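Local coordinates for RNase III (Scheffersomyces stipitis, PDB 7DEY), which is a Dicer of the ribonuclease III family that probably cuts double-stranded RNA endonucleolytically, leaving 5'-phosphomonoester ends, at residues 182-187 / 194-199; 163-168 / 218-223. All coordinates share one frame; numbering follows the deposited sequence.

Contact 1 (182-187 / 194-199)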
loop_
_atom_site.group_PDB
_atom_site.type_symbol
_atom_site.label_atom_id
_atom_site.label_comp_id
_atom_site.label_asym_id
_atom_site.label_seq_id
_atom_site.Cartn_x
_atom_site.Cartn_y
_atom_site.Cartn_z
ATOM N N VAL C 182 9.691 -26.983 25.393
ATOM C CA VAL C 182 10.910 -27.787 25.425
ATOM C C VAL C 182 11.717 -27.541 24.155
ATOM O O VAL C 182 11.258 -27.855 23.050
ATOM C CB VAL C 182 10.586 -29.281 25.570
ATOM C CG1 VAL C 182 11.792 -30.020 26.100
ATOM C CG2 VAL C 182 9.363 -29.486 26.458
ATOM N N VAL C 183 12.934 -27.016 24.315
ATOM C CA VAL C 183 13.824 -26.800 23.181
ATOM C C VAL C 183 14.186 -28.141 22.555
ATOM O O VAL C 183 14.465 -29.122 23.262
ATOM C CB VAL C 183 15.083 -26.031 23.624
ATOM C CG1 VAL C 183 15.849 -25.505 22.411
ATOM C CG2 VAL C 183 14.714 -24.885 24.562
ATOM N N VAL C 184 14.182 -28.192 21.221
ATOM C CA VAL C 184 14.430 -29.419 20.479
ATOM C C VAL C 184 15.749 -29.365 19.714
ATOM O O VAL C 184 16.533 -30.316 19.767
ATOM C CB VAL C 184 13.248 -29.730 19.537
ATOM C CG1 VAL C 184 13.421 -31.100 18.869
ATOM C CG2 VAL C 184 11.965 -29.700 20.327
ATOM N N GLU C 185 16.019 -28.269 19.011
ATOM C CA GLU C 185 17.356 -27.957 18.525
ATOM C C GLU C 185 17.800 -26.656 19.177
ATOM O O GLU C 185 16.988 -25.752 19.410
ATOM C CB GLU C 185 17.411 -27.858 16.986
ATOM C CG GLU C 185 18.717 -27.326 16.405
ATOM C CD GLU C 185 19.734 -28.422 16.113
ATOM O OE1 GLU C 185 20.844 -28.092 15.649
ATOM O OE2 GLU C 185 19.429 -29.612 16.353
ATOM N N GLU C 186 19.082 -26.586 19.519
ATOM C CA GLU C 186 19.603 -25.540 20.382
ATOM C C GLU C 186 20.875 -24.952 19.787
ATOM O O GLU C 186 21.457 -25.486 18.835
ATOM C CB GLU C 186 19.886 -26.083 21.793
ATOM C CG GLU C 186 18.861 -27.099 22.305
ATOM C CD GLU C 186 19.323 -28.546 22.200
ATOM O OE1 GLU C 186 19.279 -29.258 23.228
ATOM O OE2 GLU C 186 19.717 -28.975 21.091
ATOM N N GLY C 187 21.290 -23.829 20.368
ATOM C CA GLY C 187 22.578 -23.230 20.076
ATOM C C GLY C 187 22.534 -22.038 19.144
ATOM O O GLY C 187 21.977 -22.120 18.046
ATOM N N VAL C 194 15.037 -23.779 18.228
ATOM C CA VAL C 194 13.676 -24.192 17.933
ATOM C C VAL C 194 13.103 -24.862 19.178
ATOM O O VAL C 194 13.753 -25.720 19.788
ATOM C CB VAL C 194 13.621 -25.132 16.716
ATOM C CG1 VAL C 194 14.089 -24.413 15.464
ATOM C CG2 VAL C 194 14.454 -26.342 16.963
ATOM N N VAL C 195 11.887 -24.466 19.559
ATOM C CA VAL C 195 11.272 -24.867 20.816
ATOM C C VAL C 195 9.887 -25.432 20.532
ATOM O O VAL C 195 9.199 -24.991 19.606
ATOM C CB VAL C 195 11.189 -23.675 21.794
ATOM C CG1 VAL C 195 10.645 -24.112 23.148
ATOM C CG2 VAL C 195 12.551 -23.002 21.927
ATOM N N GLU C 196 9.477 -26.414 21.335
ATOM C CA GLU C 196 8.204 -27.099 21.156
ATOM C C GLU C 196 7.302 -26.841 22.350
ATOM O O GLU C 196 7.702 -27.053 23.498
ATOM C CB GLU C 196 8.399 -28.607 20.962
ATOM C CG GLU C 196 8.524 -29.058 19.502
ATOM C CD GLU C 196 8.474 -30.569 19.356
ATOM O OE1 GLU C 196 7.384 -31.146 19.564
ATOM O OE2 GLU C 196 9.527 -31.178 19.053
ATOM N N CYS C 197 6.081 -26.406 22.072
ATOM C CA CYS C 197 5.080 -26.115 23.095
ATOM C C CYS C 197 4.189 -27.342 23.250
ATOM O O CYS C 197 3.284 -27.572 22.440
ATOM C CB CYS C 197 4.280 -24.877 22.707
ATOM S SG CYS C 197 2.654 -24.727 23.494
ATOM N N ARG C 198 4.445 -28.138 24.287
ATOM C CA ARG C 198 3.742 -29.399 24.467
ATOM C C ARG C 198 2.844 -29.330 25.685
ATOM O O ARG C 198 3.230 -28.787 26.721
ATOM C CB ARG C 198 4.715 -30.571 24.613
ATOM C CG ARG C 198 5.487 -30.912 23.343
ATOM C CD ARG C 198 6.373 -32.139 23.537
ATOM N NE ARG C 198 7.638 -32.010 22.816
ATOM C CZ ARG C 198 8.814 -32.374 23.309
ATOM N NH1 ARG C 198 8.886 -32.888 24.531
ATOM N NH2 ARG C 198 9.914 -32.218 22.591
ATOM N N MET C 199 1.642 -29.878 25.555
ATOM C CA MET C 199 0.711 -29.999 26.669
ATOM C C MET C 199 0.609 -31.490 27.000
ATOM O O MET C 199 -0.318 -32.189 26.592
ATOM C CB MET C 199 -0.667 -29.338 26.279
ATOM C CG MET C 199 -1.905 -29.714 27.104
ATOM S SD MET C 199 -2.033 -28.875 28.694
ATOM C CE MET C 199 -1.564 -27.236 28.193
#
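A beta hairpin of the double-stranded RNA-binding domain pairs Val-182 and Val-183 with Glu-196 and Val-195. Val-182 and Glu-196 form a hydrogen-bonded antiparallel pair. Val-182 N gives to Glu-196 O at 2.7 Å, and Glu-196 N returns a bond to Val-182 O. Val-183 and Val-195 form the non-hydrogen-bonded pair, with CG2 of Val-183 3.9 Å from CG2 of Val-195. This face of the hairpin meets Gln-212 and Ala-215 of helix 212-224. CG1 of Val-195 is anti to its backbone N (chi1 -176°) and lies 3.7 Å from Val-182 C. An alanine at Val-195 would probably open a gap against Val-182 and Val-183. On the other face, Val-182 CB lies over the Arg-198 guanidinium, offset toward its rim. Glu-196 CD lies at the edge of that group, in its plane, and a salt bridge with a weak hydrogen bond joins Arg-198 NE to Glu-196 OE1 at 3.4 Å. Val-184 CG2 packs 3.6 Å from Glu-196 CG. Beyond Val-183 the register shifts by one residue. Val-194 O accepts a nearly straight bond from Val-184 N at 2.9 Å and a weak one from Glu-185 N. Val-184 and Glu-185 thus both face Val-194, as in a classic beta bulge.

Contact 2 (163-168 / 218-223)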
loop_
_atom_site.group_PDB
_atom_site.type_symbol
_atom_site.label_atom_id
_atom_site.label_comp_id
_atom_site.label_asym_id
_atom_site.label_seq_id
_atom_site.Cartn_x
_atom_site.Cartn_y
_atom_site.Cartn_z
ATOM N N GLU C 163 3.075 -11.770 24.578
ATOM C CA GLU C 163 2.052 -12.194 25.527
ATOM C C GLU C 163 1.578 -13.629 25.344
ATOM O O GLU C 163 0.795 -14.111 26.164
ATOM C CB GLU C 163 0.838 -11.264 25.405
ATOM C CG GLU C 163 0.188 -10.943 26.699
ATOM C CD GLU C 163 1.192 -10.651 27.750
ATOM O OE1 GLU C 163 1.260 -11.419 28.726
ATOM O OE2 GLU C 163 1.914 -9.654 27.582
ATOM N N ALA C 164 2.042 -14.329 24.308
ATOM C CA ALA C 164 1.325 -15.497 23.808
ATOM C C ALA C 164 1.292 -16.647 24.804
ATOM O O ALA C 164 0.330 -17.428 24.801
ATOM C CB ALA C 164 1.949 -15.969 22.497
ATOM N N LYS C 165 2.319 -16.781 25.653
ATOM C CA LYS C 165 2.377 -17.942 26.541
ATOM C C LYS C 165 1.289 -17.881 27.608
ATOM O O LYS C 165 0.694 -18.913 27.944
ATOM C CB LYS C 165 3.766 -18.076 27.171
ATOM C CG LYS C 165 4.875 -18.398 26.164
ATOM C CD LYS C 165 6.178 -18.871 26.837
ATOM C CE LYS C 165 7.413 -18.144 26.248
ATOM N NZ LYS C 165 8.695 -18.930 26.282
ATOM N N SER C 166 0.989 -16.687 28.132
ATOM C CA SER C 166 -0.110 -16.604 29.094
ATOM C C SER C 166 -1.458 -16.587 28.389
ATOM O O SER C 166 -2.412 -17.202 28.877
ATOM C CB SER C 166 0.035 -15.385 30.015
ATOM O OG SER C 166 0.575 -14.280 29.326
ATOM N N GLU C 167 -1.546 -15.913 27.231
ATOM C CA GLU C 167 -2.770 -15.955 26.428
ATOM C C GLU C 167 -3.144 -17.395 26.105
ATOM O O GLU C 167 -4.300 -17.805 26.288
ATOM C CB GLU C 167 -2.608 -15.128 25.142
ATOM N N LEU C 168 -2.151 -18.190 25.667
ATOM C CA LEU C 168 -2.372 -19.613 25.398
ATOM C C LEU C 168 -2.682 -20.382 26.681
ATOM O O LEU C 168 -3.503 -21.309 26.668
ATOM C CB LEU C 168 -1.150 -20.205 24.689
ATOM C CG LEU C 168 -0.935 -21.717 24.843
ATOM C CD1 LEU C 168 -2.067 -22.545 24.209
ATOM C CD2 LEU C 168 0.400 -22.119 24.267
ATOM N N ARG C 218 6.871 -17.758 20.050
ATOM C CA ARG C 218 6.372 -18.063 18.715
ATOM C C ARG C 218 5.783 -19.469 18.649
ATOM O O ARG C 218 4.851 -19.720 17.875
ATOM C CB ARG C 218 7.490 -17.878 17.679
ATOM C CG ARG C 218 7.859 -16.417 17.401
ATOM C CD ARG C 218 8.861 -16.251 16.269
ATOM N NE ARG C 218 9.371 -14.887 16.219
ATOM C CZ ARG C 218 8.719 -13.848 15.694
ATOM N NH1 ARG C 218 7.518 -14.001 15.156
ATOM N NH2 ARG C 218 9.266 -12.638 15.709
ATOM N N ALA C 219 6.295 -20.394 19.461
ATOM C CA ALA C 219 5.677 -21.709 19.515
ATOM C C ALA C 219 4.282 -21.625 20.108
ATOM O O ALA C 219 3.390 -22.371 19.692
ATOM C CB ALA C 219 6.549 -22.677 20.313
ATOM N N ALA C 220 4.067 -20.715 21.063
ATOM C CA ALA C 220 2.717 -20.492 21.568
ATOM C C ALA C 220 1.852 -19.788 20.529
ATOM O O ALA C 220 0.675 -20.129 20.359
ATOM C CB ALA C 220 2.765 -19.681 22.859
ATOM N N MET C 221 2.432 -18.814 19.815
ATOM C CA MET C 221 1.707 -18.076 18.782
ATOM C C MET C 221 1.169 -19.002 17.694
ATOM O O MET C 221 0.045 -18.819 17.213
ATOM C CB MET C 221 2.627 -17.021 18.174
ATOM C CG MET C 221 2.396 -15.618 18.666
ATOM S SD MET C 221 3.380 -14.437 17.722
ATOM C CE MET C 221 4.991 -14.768 18.393
ATOM N N ASP C 222 1.962 -19.991 17.280
ATOM C CA ASP C 222 1.480 -20.958 16.303
ATOM C C ASP C 222 0.343 -21.805 16.864
ATOM O O ASP C 222 -0.573 -22.185 16.120
ATOM C CB ASP C 222 2.625 -21.852 15.842
ATOM C CG ASP C 222 2.267 -22.665 14.613
ATOM O OD1 ASP C 222 1.415 -22.185 13.814
ATOM O OD2 ASP C 222 2.836 -23.775 14.449
ATOM N N ALA C 223 0.379 -22.111 18.163
ATOM C CA ALA C 223 -0.675 -22.926 18.761
ATOM C C ALA C 223 -2.024 -22.209 18.727
ATOM O O ALA C 223 -3.052 -22.817 18.387
ATOM C CB ALA C 223 -0.292 -23.294 20.195
#
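Ala-220 is the main bump here, and Ala-164, Lys-165 and Leu-168 form the hollow that takes it. Its CB lies 3.8 Å from Ala-164 CB on one flank and 3.7 Å from Leu-168 CD2 on another. The third wall is Lys-165, whose CG comes within 4.1 Å of the same Ala-220 CB. In return, Leu-168 CD2 sits against both Ala-220 and, more loosely, Ala-223, 4.3 Å from Ala-223 CB. Ala-164 CB sits against both Ala-220 CB and Met-221 CG, the latter at 3.9 Å. The CB of Met-221 points away from helix 164-172, but its CG still touches that alanine. With three alanines among the contacting residues, the axes of the short segments approach to 8.5 Å. They cross at 40°, running in roughly the same direction. The interface between the segments is apolar and largely buried. At the start of helix 164-172, Glu-163 O accepts bonds from Glu-167 N and Ser-166 OG. Tyr-181 of strand 180-183 touches Leu-168 and Ala-220, and forms a cation-pi contact with Lys-165. Glu-167, modelled only to CB, packs on Phe-7 of the second subunit. Two helices packed side by side in this way, against a three-stranded sheet, belong to the alpha-beta-beta-beta-alpha fold of the double-stranded RNA-binding domain.

In the fold
The chain first builds the helical part that carries the ribonuclease III domain, then enters the RNA-binding domain at helix 164-172. Strand 180-183 follows, and its partner 194-199 folds back on it, so contact 1 closes a short loop. Strand 202-208 completes the antiparallel sheet, and helix 212-224 then returns to helix 164-172. Contact 2 therefore closes a long loop that holds contact 1 whole. Their centres lie 13 Å apart, and the two contacts meet directly at the middle strand. Cys-197 SG packs 3.5 Å from Leu-168 CD2, and Ala-219 also touches Cys-197. Together they tie both helices to one face of the sheet.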